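Local coordinates for protein RNA 2',3'-cyclic phosphodiesterase (Deinococcus radiodurans, PDB 5H7E) that belongs to the 2H phosphoesterase superfamily, as a LigT-like RNA 2',3'-cyclic phosphodiesterase built from two related lobes, at residues Leu73-Arg78 / Gln147-Pro152. Residues are numbered along the deposited sequence; the frame is centred on the assembly and turned at random.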
loop_
_atom_site.group_PDB
_atom_site.type_symbol
_atom_site.label_atom_id
_atom_site.label_comp_id
_atom_site.label_asym_id
_atom_site.label_seq_id
_atom_site.Cartn_x
_atom_site.Cartn_y
_atom_site.Cartn_z
ATOM N N LEU A 73 1.337 14.580 0.286
ATOM C CA LEU A 73 2.670 14.017 0.453
ATOM C C LEU A 73 3.338 13.914 -0.904
ATOM O O LEU A 73 2.695 13.574 -1.886
ATOM C CB LEU A 73 2.611 12.627 1.088
ATOM C CG LEU A 73 1.933 12.596 2.471
ATOM C CD1 LEU A 73 1.969 11.163 2.942
ATOM C CD2 LEU A 73 2.659 13.520 3.440
ATOM N N HIS A 74 4.642 14.193 -0.961
ATOM C CA HIS A 74 5.375 14.098 -2.214
ATOM C C HIS A 74 6.150 12.798 -2.200
ATOM O O HIS A 74 7.095 12.648 -1.425
ATOM C CB HIS A 74 6.288 15.290 -2.402
ATOM C CG HIS A 74 6.922 15.293 -3.756
ATOM N ND1 HIS A 74 8.284 15.226 -3.948
ATOM C CD2 HIS A 74 6.363 15.261 -4.992
ATOM C CE1 HIS A 74 8.542 15.208 -5.242
ATOM N NE2 HIS A 74 7.394 15.238 -5.898
ATOM N N VAL A 75 5.685 11.811 -2.990
ATOM C CA VAL A 75 6.184 10.455 -2.905
ATOM C C VAL A 75 7.148 10.218 -4.051
ATOM O O VAL A 75 6.818 10.513 -5.203
ATOM C CB VAL A 75 5.032 9.447 -2.985
ATOM C CG1 VAL A 75 5.579 7.996 -2.699
ATOM C CG2 VAL A 75 3.925 9.803 -1.938
ATOM N N ASN A 76 8.351 9.730 -3.720
ATOM C CA ASN A 76 9.395 9.487 -4.711
ATOM C C ASN A 76 9.586 7.997 -4.892
ATOM O O ASN A 76 9.734 7.279 -3.901
ATOM C CB ASN A 76 10.683 10.104 -4.216
ATOM C CG ASN A 76 10.527 11.579 -3.989
ATOM O OD1 ASN A 76 10.470 12.330 -4.949
ATOM N ND2 ASN A 76 10.478 12.003 -2.728
ATOM N N LEU A 77 9.588 7.538 -6.145
ATOM C CA LEU A 77 10.067 6.190 -6.439
ATOM C C LEU A 77 11.567 6.123 -6.261
ATOM O O LEU A 77 12.287 7.099 -6.551
ATOM C CB LEU A 77 9.760 5.792 -7.882
ATOM C CG LEU A 77 8.303 5.719 -8.334
ATOM C CD1 LEU A 77 8.254 5.232 -9.772
ATOM C CD2 LEU A 77 7.500 4.810 -7.405
ATOM N N ARG A 78 12.045 4.971 -5.742
ATOM C CA ARG A 78 13.473 4.784 -5.572
ATOM C C ARG A 78 13.861 3.522 -6.346
ATOM O O ARG A 78 13.603 3.458 -7.542
ATOM C CB ARG A 78 13.867 4.764 -4.076
ATOM C CG ARG A 78 13.421 6.078 -3.342
ATOM C CD ARG A 78 14.276 7.275 -3.860
ATOM N NE ARG A 78 15.685 7.151 -3.487
ATOM C CZ ARG A 78 16.626 8.033 -3.834
ATOM N NH1 ARG A 78 16.311 9.001 -4.664
ATOM N NH2 ARG A 78 17.895 7.882 -3.425
ATOM N N GLN A 147 10.794 8.993 -10.911
ATOM C CA GLN A 147 9.512 9.665 -10.954
ATOM C C GLN A 147 8.974 9.895 -9.545
ATOM O O GLN A 147 9.379 9.246 -8.578
ATOM C CB GLN A 147 8.498 8.845 -11.719
ATOM C CG GLN A 147 8.864 8.590 -13.211
ATOM C CD GLN A 147 9.697 7.305 -13.429
ATOM O OE1 GLN A 147 10.297 6.778 -12.520
ATOM N NE2 GLN A 147 9.716 6.824 -14.654
ATOM N N SER A 148 8.102 10.885 -9.455
ATOM C CA SER A 148 7.478 11.184 -8.172
ATOM C C SER A 148 6.060 11.651 -8.440
ATOM O O SER A 148 5.701 12.011 -9.578
ATOM C CB SER A 148 8.244 12.272 -7.422
ATOM O OG SER A 148 8.269 13.453 -8.184
ATOM N N TRP A 149 5.243 11.684 -7.365
ATOM C CA TRP A 149 3.906 12.255 -7.517
ATOM C C TRP A 149 3.476 12.881 -6.206
ATOM O O TRP A 149 4.028 12.580 -5.156
ATOM C CB TRP A 149 2.838 11.232 -7.916
ATOM C CG TRP A 149 2.356 10.287 -6.828
ATOM C CD1 TRP A 149 1.131 10.378 -6.203
ATOM C CD2 TRP A 149 2.949 9.057 -6.374
ATOM N NE1 TRP A 149 0.970 9.322 -5.357
ATOM C CE2 TRP A 149 2.045 8.494 -5.444
ATOM C CE3 TRP A 149 4.162 8.367 -6.646
ATOM C CZ2 TRP A 149 2.306 7.279 -4.783
ATOM C CZ3 TRP A 149 4.407 7.159 -5.982
ATOM C CH2 TRP A 149 3.457 6.617 -5.078
ATOM N N THR A 150 2.420 13.675 -6.271
ATOM C CA THR A 150 1.840 14.297 -5.077
ATOM C C THR A 150 0.557 13.579 -4.720
ATOM O O THR A 150 -0.375 13.508 -5.540
ATOM C CB THR A 150 1.569 15.779 -5.326
ATOM O OG1 THR A 150 2.808 16.440 -5.563
ATOM C CG2 THR A 150 0.952 16.410 -4.074
ATOM N N ALA A 151 0.546 12.964 -3.537
ATOM C CA ALA A 151 -0.608 12.194 -3.073
ATOM C C ALA A 151 -1.577 13.093 -2.341
ATOM O O ALA A 151 -1.216 13.626 -1.287
ATOM C CB ALA A 151 -0.139 11.090 -2.163
ATOM N N PRO A 152 -2.808 13.288 -2.831
ATOM C CA PRO A 152 -3.726 14.222 -2.170
ATOM C C PRO A 152 -4.424 13.655 -0.952
ATOM O O PRO A 152 -5.000 14.456 -0.203
ATOM C CB PRO A 152 -4.721 14.574 -3.280
ATOM C CG PRO A 152 -4.704 13.453 -4.185
ATOM C CD PRO A 152 -3.330 12.807 -4.119
HETATM O O HOH W 1 12.153 9.488 -7.552
#
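V75 lies over one face of the W149 indole: its CB stands 3.7 Å from the centroid of the six-membered ring, 4° off the ring normal, a CH-pi contact, and V75 CG1 comes within 3.5 Å of W149 CH2. W149 CG sits between its own backbone N and carbonyl carbon (chi1 75°), which starts the indole toward the neighbouring strand. A beta-branched valine suits the spot, being compact and wholly apolar. At the ring's edge, near its plane, L77 CD2 approaches W149 CZ3 at 4.1 Å; I18 of helix 16-26 and I128 of strand 127-132 also touch W149, so the indole is buried among apolar side chains.

H74, N76, S148 and T150 point to the other side of the sheet, where H74 and T150 are exposed and S148 and N76 partly so, a place that suits polar side chains. The H74 imidazole has T150 OG1 at its edge, while S148 OG, 3.0 Å from H74 NE2, and W149 O approach obliquely. N76 OD1 meets S148 CB, and N76 ND2 is hydrogen-bonded to E97.

Paired backbone bonds join L73 with A151 and V75 with W149; A151 N reaches L73 O at 2.8 Å. L77 N continues the ladder to Q147 O, which also accepts from a water bound to L77 O. This two-faced antiparallel pairing joins strands 73-83 and 148-160, one from each LigT-like sequence half, as in the two-lobed 2H phosphoesterase fold.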